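PDB 5OL0: putative silent information regulator 2 from Leishmania infantum, which probably removes acetyl groups from lysine side chains of proteins at the expense of NAD, releasing nicotinamide and 2''-O-acetyl-ADP-ribose. Local coordinates for residues 120-125 against 205-210; 113-118 against 135-140; 87-92 against 173-178. All blocks are in the same frame, centred on the assembly; numbering follows the deposited sequence.

Contacts 1 and 2 lie together in the large Rossmann-like domain. Their centres are about 13 Å apart, and they touch where Leu120 packs on Gln115. Helix 106-116 of contact 2 is followed, after a short turn, by strand 120-125 of contact 1, and their segments alternate along the chain. Contact 3 joins helix 85-95 to the zinc-bearing loop 173-178 in the small domain. Its centre is about 34 Å from each of the others, beyond the centre of the chain from contact 1. Contact 2 is nested inside the loop that contact 3 closes, so the chain builds part of the small domain, crosses to the parallel sheet and returns to the zinc site, as expected of a sirtuin.

Contact 1 of 3, residues 120-125 against 205-210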
loop_
_atom_site.group_PDB
_atom_site.type_symbol
_atom_site.label_atom_id
_atom_site.label_comp_id
_atom_site.label_asym_id
_atom_site.label_seq_id
_atom_site.Cartn_x
_atom_site.Cartn_y
_atom_site.Cartn_z
ATOM N N LEU A 120 4.917 7.504 -14.207
ATOM C CA LEU A 120 4.251 7.418 -12.925
ATOM C C LEU A 120 3.703 8.723 -12.574
ATOM O O LEU A 120 4.448 9.626 -12.355
ATOM C CB LEU A 120 5.203 6.941 -11.860
ATOM C CG LEU A 120 4.638 6.645 -10.460
ATOM C CD1 LEU A 120 3.735 5.412 -10.476
ATOM C CD2 LEU A 120 5.803 6.390 -9.552
ATOM N N LEU A 121 2.377 8.845 -12.481
ATOM C CA LEU A 121 1.757 10.036 -11.923
ATOM C C LEU A 121 1.909 10.061 -10.381
ATOM O O LEU A 121 2.247 11.074 -9.767
ATOM C CB LEU A 121 0.320 10.043 -12.312
ATOM C CG LEU A 121 -0.589 11.149 -11.793
ATOM C CD1 LEU A 121 -0.200 12.545 -12.310
ATOM C CD2 LEU A 121 -2.001 10.721 -12.202
ATOM N N ARG A 122 1.615 8.944 -9.730
ATOM C CA ARG A 122 1.742 8.898 -8.271
ATOM C C ARG A 122 1.656 7.459 -7.879
ATOM O O ARG A 122 0.963 6.673 -8.530
ATOM C CB ARG A 122 0.604 9.685 -7.602
ATOM C CG ARG A 122 0.962 10.290 -6.238
ATOM C CD ARG A 122 1.804 11.552 -6.474
ATOM N NE ARG A 122 2.269 12.161 -5.214
ATOM C CZ ARG A 122 1.570 13.085 -4.514
ATOM N NH1 ARG A 122 0.367 13.492 -4.895
ATOM N NH2 ARG A 122 2.065 13.584 -3.395
ATOM N N CYS A 123 2.377 7.113 -6.836
ATOM C CA CYS A 123 2.228 5.820 -6.212
ATOM C C CYS A 123 1.615 6.064 -4.837
ATOM O O CYS A 123 2.181 6.820 -4.029
ATOM C CB CYS A 123 3.591 5.127 -6.036
ATOM S SG CYS A 123 3.417 3.543 -5.150
ATOM N N CYS A 124 0.481 5.431 -4.566
ATOM C CA CYS A 124 -0.207 5.601 -3.276
ATOM C C CYS A 124 -0.290 4.227 -2.659
ATOM O O CYS A 124 -0.893 3.330 -3.255
ATOM C CB CYS A 124 -1.605 6.122 -3.516
ATOM S SG CYS A 124 -1.715 7.843 -4.177
ATOM N N THR A 125 0.268 4.067 -1.471
ATOM C CA THR A 125 0.331 2.757 -0.808
ATOM C C THR A 125 -0.418 2.813 0.515
ATOM O O THR A 125 -0.368 3.778 1.231
ATOM C CB THR A 125 1.790 2.333 -0.576
ATOM O OG1 THR A 125 1.844 1.053 0.047
ATOM C CG2 THR A 125 2.606 3.348 0.285
ATOM N N HIS A 205 -7.665 14.359 -4.760
ATOM C CA HIS A 205 -8.331 15.496 -5.378
ATOM C C HIS A 205 -7.643 15.901 -6.651
ATOM O O HIS A 205 -8.318 16.370 -7.523
ATOM C CB HIS A 205 -8.354 16.723 -4.424
ATOM C CG HIS A 205 -9.106 16.474 -3.173
ATOM N ND1 HIS A 205 -8.718 16.993 -1.958
ATOM C CD2 HIS A 205 -10.165 15.667 -2.922
ATOM C CE1 HIS A 205 -9.550 16.570 -1.024
ATOM N NE2 HIS A 205 -10.421 15.748 -1.579
ATOM N N HIS A 206 -6.316 15.733 -6.739
ATOM C CA HIS A 206 -5.521 16.256 -7.874
ATOM C C HIS A 206 -4.947 15.227 -8.773
ATOM O O HIS A 206 -4.886 15.476 -9.935
ATOM C CB HIS A 206 -4.375 17.165 -7.395
ATOM C CG HIS A 206 -4.855 18.277 -6.509
ATOM N ND1 HIS A 206 -4.150 18.700 -5.404
ATOM C CD2 HIS A 206 -6.023 18.955 -6.490
ATOM C CE1 HIS A 206 -4.825 19.656 -4.790
ATOM N NE2 HIS A 206 -5.959 19.826 -5.421
ATOM N N ASP A 207 -4.447 14.103 -8.266
ATOM C CA ASP A 207 -3.881 13.115 -9.192
ATOM C C ASP A 207 -4.964 12.243 -9.786
ATOM O O ASP A 207 -5.036 12.034 -11.000
ATOM C CB ASP A 207 -2.857 12.249 -8.496
ATOM C CG ASP A 207 -1.608 12.992 -8.139
ATOM O OD1 ASP A 207 -1.049 13.617 -9.037
ATOM O OD2 ASP A 207 -1.141 12.912 -6.982
ATOM N N ALA A 208 -5.771 11.612 -8.931
ATOM C CA ALA A 208 -6.684 10.555 -9.482
ATOM C C ALA A 208 -7.632 11.084 -10.546
ATOM O O ALA A 208 -7.935 10.400 -11.544
ATOM C CB ALA A 208 -7.447 9.884 -8.333
ATOM N N PRO A 209 -8.077 12.347 -10.407
ATOM C CA PRO A 209 -8.950 12.837 -11.483
ATOM C C PRO A 209 -8.292 12.984 -12.871
ATOM O O PRO A 209 -8.997 12.979 -13.870
ATOM C CB PRO A 209 -9.454 14.171 -10.921
ATOM C CG PRO A 209 -9.563 13.881 -9.459
ATOM C CD PRO A 209 -8.245 13.149 -9.190
ATOM N N ILE A 210 -6.965 13.028 -12.931
ATOM C CA ILE A 210 -6.244 13.161 -14.197
ATOM C C ILE A 210 -5.486 11.904 -14.560
ATOM O O ILE A 210 -4.730 11.931 -15.524
ATOM C CB ILE A 210 -5.257 14.385 -14.195
ATOM C CG1 ILE A 210 -4.197 14.305 -13.083
ATOM C CG2 ILE A 210 -6.069 15.659 -14.028
ATOM C CD1 ILE A 210 -2.991 15.193 -13.310
#
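Leu121 leads the contact, its side chain and that of Asp207 sliding past each other in opposite directions. One methyl, Leu121 CD2, lies 3.5 Å from the carbonyl Asp207 O, an oxygen already engaged by Ile210 N (2.9 Å) within the turn that follows the helix. The other methyl, Leu121 CD1, reaches Asp207 OD1 at 3.5 Å and meets Ile210 CD1 at 4.0 Å; the leucine and isoleucine side chains cross there at about a right angle. The leucine methyl thus lies beside Asp207 OD1, and the salt bridge uses Asp207 OD2. Its partner is the next residue, Arg122. Its chain bends at chi2 (78°) and arches past Asp207 OD2, which lies 3.4 Å from Arg122 CG, before Arg122 NH1 closes on the same Asp207 OD2 at 2.6 Å. This salt bridge is short, with an N-H...O angle of 159°. The oxygen lies in the guanidinium plane and is met nearly along its C-O axis. Only NH1 and OD2 meet, and with the planes 77° apart the bridge is a single end-on bond, not a paired, coplanar one. Arg122 NH1 also forms a salt bridge with Asp202, one turn or so earlier on the same helix; both acids thus converge on the one nitrogen, which probably limits rotation of the guanidinium. Beyond this pair, strand 120-125 runs between strands 36-40 and 142-144 of the parallel sheet, while helix 198-207 lies across it, with Ala203 touching both Arg122 and Cys124.

Contact 2 of 3, residues 113-118 against 135-140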
loop_
_atom_site.group_PDB
_atom_site.type_symbol
_atom_site.label_atom_id
_atom_site.label_comp_id
_atom_site.label_asym_id
_atom_site.label_seq_id
_atom_site.Cartn_x
_atom_site.Cartn_y
_atom_site.Cartn_z
ATOM N N LEU A 113 10.722 1.493 -11.817
ATOM C CA LEU A 113 10.916 1.581 -13.278
ATOM C C LEU A 113 9.900 2.479 -13.953
ATOM O O LEU A 113 10.287 3.232 -14.839
ATOM C CB LEU A 113 10.872 0.233 -13.931
ATOM C CG LEU A 113 11.954 -0.736 -13.466
ATOM C CD1 LEU A 113 11.788 -2.005 -14.305
ATOM C CD2 LEU A 113 13.375 -0.184 -13.523
ATOM N N LEU A 114 8.609 2.422 -13.551
ATOM C CA LEU A 114 7.655 3.320 -14.187
ATOM C C LEU A 114 8.092 4.766 -13.958
ATOM O O LEU A 114 7.973 5.574 -14.833
ATOM C CB LEU A 114 6.236 3.144 -13.657
ATOM C CG LEU A 114 5.601 1.780 -13.978
ATOM C CD1 LEU A 114 4.205 1.663 -13.343
ATOM C CD2 LEU A 114 5.530 1.567 -15.493
ATOM N N GLN A 115 8.608 5.076 -12.783
ATOM C CA GLN A 115 9.031 6.434 -12.494
ATOM C C GLN A 115 10.174 6.826 -13.389
ATOM O O GLN A 115 10.159 7.882 -14.005
ATOM C CB GLN A 115 9.493 6.555 -11.055
ATOM C CG GLN A 115 10.304 7.793 -10.685
ATOM C CD GLN A 115 10.749 7.653 -9.253
ATOM O OE1 GLN A 115 9.929 7.680 -8.325
ATOM N NE2 GLN A 115 12.032 7.402 -9.064
ATOM N N ASP A 116 11.158 5.963 -13.458
ATOM C CA ASP A 116 12.322 6.256 -14.324
ATOM C C ASP A 116 11.994 6.353 -15.810
ATOM O O ASP A 116 12.714 7.042 -16.531
ATOM C CB ASP A 116 13.435 5.283 -14.072
ATOM C CG ASP A 116 13.981 5.410 -12.631
ATOM O OD1 ASP A 116 13.658 6.400 -11.929
ATOM O OD2 ASP A 116 14.705 4.512 -12.175
ATOM N N GLU A 117 10.906 5.717 -16.243
ATOM C CA GLU A 117 10.399 5.874 -17.616
ATOM C C GLU A 117 9.563 7.159 -17.837
ATOM O O GLU A 117 9.106 7.411 -18.948
ATOM C CB GLU A 117 9.512 4.672 -17.989
ATOM C CG GLU A 117 10.250 3.381 -18.113
ATOM C CD GLU A 117 10.975 3.334 -19.456
ATOM O OE1 GLU A 117 10.317 3.189 -20.522
ATOM O OE2 GLU A 117 12.213 3.485 -19.455
ATOM N N GLY A 118 9.285 7.920 -16.786
ATOM C CA GLY A 118 8.425 9.080 -16.881
ATOM C C GLY A 118 6.942 8.718 -17.053
ATOM O O GLY A 118 6.207 9.502 -17.665
ATOM N N ALA A 135 12.613 0.924 -2.614
ATOM C CA ALA A 135 12.872 0.715 -4.034
ATOM C C ALA A 135 13.286 2.006 -4.786
ATOM O O ALA A 135 13.499 1.922 -5.972
ATOM C CB ALA A 135 11.644 0.085 -4.720
ATOM N N GLY A 136 13.281 3.165 -4.139
ATOM C CA GLY A 136 13.696 4.470 -4.729
ATOM C C GLY A 136 12.575 5.250 -5.369
ATOM O O GLY A 136 12.786 6.131 -6.214
ATOM N N VAL A 137 11.345 4.996 -4.972
ATOM C CA VAL A 137 10.271 5.822 -5.511
ATOM C C VAL A 137 10.439 7.155 -4.845
ATOM O O VAL A 137 10.580 7.225 -3.610
ATOM C CB VAL A 137 8.896 5.220 -5.193
ATOM C CG1 VAL A 137 7.800 6.112 -5.779
ATOM C CG2 VAL A 137 8.854 3.823 -5.797
ATOM N N SER A 138 10.434 8.225 -5.623
ATOM C CA SER A 138 10.863 9.510 -5.077
ATOM C C SER A 138 9.781 10.131 -4.136
ATOM O O SER A 138 8.577 9.803 -4.235
ATOM C CB SER A 138 11.177 10.486 -6.186
ATOM O OG SER A 138 9.970 11.022 -6.681
ATOM N N PRO A 139 10.194 11.053 -3.270
ATOM C CA PRO A 139 9.262 11.657 -2.305
ATOM C C PRO A 139 8.079 12.400 -2.911
ATOM O O PRO A 139 6.972 12.297 -2.400
ATOM C CB PRO A 139 10.143 12.614 -1.509
ATOM C CG PRO A 139 11.513 11.985 -1.563
ATOM C CD PRO A 139 11.618 11.316 -2.911
ATOM N N GLU A 140 8.305 13.134 -3.991
ATOM C CA GLU A 140 7.243 13.830 -4.682
ATOM C C GLU A 140 6.260 12.861 -5.349
ATOM O O GLU A 140 5.096 13.201 -5.489
ATOM C CB GLU A 140 7.794 14.887 -5.698
ATOM C CG GLU A 140 8.700 14.323 -6.768
ATOM C CD GLU A 140 10.209 14.358 -6.420
ATOM O OE1 GLU A 140 10.650 14.126 -5.242
ATOM O OE2 GLU A 140 10.985 14.579 -7.381
#
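Gln115 spans the gap to the loop at 136-138 with two hydrogen bonds from one side-chain amide. Its carbonyl accepts: Ser138 N gives to Gln115 OE1 at 2.8 Å, nearly straight at 165°, with the donor tilted somewhat from the carbonyl plane. Its amino group donates: Gln115 NE2 reaches Gly136 O at 3.2 Å, and here the acceptor lies a little out of the amide plane. Donor and acceptor thus face complementary backbone groups on the two residues that flank Val137, which settles which end of the amide is nitrogen and holds it against rotation. A third, weak bond runs within the helix, from Gln115 NE2 to Asp116 OD1 at 3.4 Å. The reach depends on an extended chain, with CG turned away from the backbone N (chi1 164°) and chi2 almost straight.

The closest van der Waals contacts are made by the same amide oxygen. Gln115 OE1 lies 3.4 Å from Val137 CA and 3.7 Å from Val137 CG1, and Ser138 CB is also 3.7 Å from Gln115 OE1. Val137 packs in addition on Ile111 of helix 106-116, and Arg112 of that helix bonds to Ala135 O, so the helix holds the loop at several points.

Both segments contain helix ends: Gly118 and Gly136, each with positive phi, close helices 106-116 and 131-134 as Schellman motifs. The pinned loop is the return leg of a beta-alpha-beta crossover, taking the chain from strand 120-125 through helix 131-134 to the adjacent parallel strand 142-144 of the Rossmann-like sheet.

Contact 3 of 3, residues 87-92 against 173-178; sequences IFYSIA and GTVSRC. With ZN (zinc ion), chain E.
Helix 85-95 turns Tyr89 toward an extended loop, and the two backbones come nearest at Tyr89 and Val175, whose CA atoms are 6.7 Å apart. The phenol ring reaches across to the loop beside this closest approach. Over one of its faces sits the backbone carbon Val175 CA, 4.0 Å from the Tyr89 ring centroid and 20° off the ring normal, a CH-pi contact displaced toward the rim. The valine side chain covers the near end of the ring, Val175 CG2 touching Tyr89 CG at 4.0 Å, and Thr174 O approaches Tyr89 CE2 at 3.6 Å on an oblique line. The first torsion of the tyrosine, -93°, lies off the staggered positions, and with it the ring presents one face to the loop. This places helix 85-95 against the zinc-binding module, the pairing of helical and zinc-bearing parts that makes up the small domain of sirtuins. At the polar end, Ser176 N gives only a weak, bent hydrogen bond to Tyr89 OH (3.4 Å, 143°), with Ser176 CB 3.5 Å from the same Tyr89 OH. The stronger partner of the hydroxyl is Val185 O, and Ser176 OG bonds to Glu169 OE1 of helix 163-171, so polar groups on both sides hold the buried phenol and serine. The positive-phi Gly173 ends that helix in a Schellman motif and sends the chain into the loop. Two residues past Ser176, Cys178 SG binds the zinc ion at 2.3 Å, and Cys154, Cys157 and Cys181 complete the four-cysteine site.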
loop_
_atom_site.group_PDB
_atom_site.type_symbol
_atom_site.label_atom_id
_atom_site.label_comp_id
_atom_site.label_asym_id
_atom_site.label_seq_id
_atom_site.Cartn_x
_atom_site.Cartn_y
_atom_site.Cartn_z
ATOM N N ILE A 87 -0.819 -3.849 23.709
ATOM C CA ILE A 87 -1.298 -4.694 22.609
ATOM C C ILE A 87 -0.650 -4.298 21.272
ATOM O O ILE A 87 -0.118 -5.138 20.551
ATOM C CB ILE A 87 -2.840 -4.669 22.459
ATOM C CG1 ILE A 87 -3.495 -5.328 23.683
ATOM C CG2 ILE A 87 -3.280 -5.387 21.173
ATOM C CD1 ILE A 87 -4.966 -5.007 23.892
ATOM N N PHE A 88 -0.705 -3.029 20.912
ATOM C CA PHE A 88 -0.069 -2.673 19.638
ATOM C C PHE A 88 1.459 -2.848 19.778
ATOM O O PHE A 88 2.085 -3.322 18.875
ATOM C CB PHE A 88 -0.430 -1.296 19.167
ATOM C CG PHE A 88 0.521 -0.767 18.140
ATOM C CD1 PHE A 88 0.383 -1.125 16.816
ATOM C CD2 PHE A 88 1.580 0.061 18.524
ATOM C CE1 PHE A 88 1.276 -0.647 15.877
ATOM C CE2 PHE A 88 2.488 0.535 17.596
ATOM C CZ PHE A 88 2.333 0.171 16.274
ATOM N N TYR A 89 2.045 -2.481 20.909
ATOM C CA TYR A 89 3.490 -2.599 21.042
ATOM C C TYR A 89 3.948 -4.031 20.917
ATOM O O TYR A 89 5.038 -4.288 20.415
ATOM C CB TYR A 89 3.986 -1.997 22.352
ATOM C CG TYR A 89 4.387 -0.575 22.150
ATOM C CD1 TYR A 89 3.435 0.407 21.868
ATOM C CD2 TYR A 89 5.712 -0.211 22.174
ATOM C CE1 TYR A 89 3.806 1.722 21.654
ATOM C CE2 TYR A 89 6.090 1.098 21.970
ATOM C CZ TYR A 89 5.143 2.065 21.714
ATOM O OH TYR A 89 5.567 3.349 21.485
ATOM N N SER A 90 3.117 -4.962 21.396
ATOM C CA SER A 90 3.386 -6.371 21.257
ATOM C C SER A 90 3.334 -6.812 19.812
ATOM O O SER A 90 4.167 -7.594 19.368
ATOM C CB SER A 90 2.432 -7.162 22.124
ATOM O OG SER A 90 2.680 -8.526 21.986
ATOM N N ILE A 91 2.384 -6.293 19.048
ATOM C CA ILE A 91 2.359 -6.550 17.612
ATOM C C ILE A 91 3.524 -5.871 16.887
ATOM O O ILE A 91 4.132 -6.501 15.999
ATOM C CB ILE A 91 0.996 -6.159 17.021
ATOM C CG1 ILE A 91 0.000 -7.267 17.343
ATOM C CG2 ILE A 91 1.019 -5.901 15.523
ATOM C CD1 ILE A 91 -0.727 -7.032 18.641
ATOM N N ALA A 92 3.897 -4.655 17.301
ATOM C CA ALA A 92 4.958 -3.941 16.617
ATOM C C ALA A 92 6.291 -4.694 16.712
ATOM O O ALA A 92 7.067 -4.723 15.780
ATOM C CB ALA A 92 5.086 -2.549 17.172
ATOM N N GLY A 173 10.364 -4.306 25.232
ATOM C CA GLY A 173 9.175 -4.348 26.106
ATOM C C GLY A 173 8.685 -3.068 26.754
ATOM O O GLY A 173 7.848 -3.134 27.625
ATOM N N THR A 174 9.165 -1.905 26.339
ATOM C CA THR A 174 8.736 -0.614 26.903
ATOM C C THR A 174 7.860 0.221 25.934
ATOM O O THR A 174 8.276 0.513 24.811
ATOM C CB THR A 174 9.937 0.177 27.264
ATOM O OG1 THR A 174 10.624 -0.528 28.289
ATOM C CG2 THR A 174 9.573 1.587 27.776
ATOM N N VAL A 175 6.657 0.599 26.387
ATOM C CA VAL A 175 5.813 1.589 25.695
ATOM C C VAL A 175 6.393 2.994 25.802
ATOM O O VAL A 175 6.417 3.542 26.878
ATOM C CB VAL A 175 4.361 1.611 26.271
ATOM C CG1 VAL A 175 3.534 2.732 25.680
ATOM C CG2 VAL A 175 3.640 0.310 26.020
ATOM N N SER A 176 6.760 3.608 24.680
ATOM C CA SER A 176 7.328 4.954 24.670
ATOM C C SER A 176 6.360 6.052 25.078
ATOM O O SER A 176 5.143 5.979 24.803
ATOM C CB SER A 176 7.850 5.284 23.279
ATOM O OG SER A 176 8.869 4.367 22.881
ATOM N N ARG A 177 6.913 7.086 25.702
ATOM C CA ARG A 177 6.111 8.173 26.276
ATOM C C ARG A 177 6.706 9.512 25.923
ATOM O O ARG A 177 7.919 9.681 25.959
ATOM C CB ARG A 177 6.074 8.045 27.804
ATOM C CG ARG A 177 5.303 6.839 28.306
ATOM C CD ARG A 177 3.824 7.217 28.344
ATOM N NE ARG A 177 2.934 6.151 28.780
ATOM C CZ ARG A 177 1.604 6.284 28.929
ATOM N NH1 ARG A 177 0.988 7.443 28.673
ATOM N NH2 ARG A 177 0.871 5.232 29.310
ATOM N N CYS A 178 5.832 10.454 25.580
ATOM C CA CYS A 178 6.169 11.811 25.220
ATOM C C CYS A 178 6.888 12.522 26.375
ATOM O O CYS A 178 6.474 12.389 27.510
ATOM C CB CYS A 178 4.868 12.554 24.973
ATOM S SG CYS A 178 4.998 14.185 24.240
HETATM ZN ZN ZN E . 2.732 14.573 23.840
#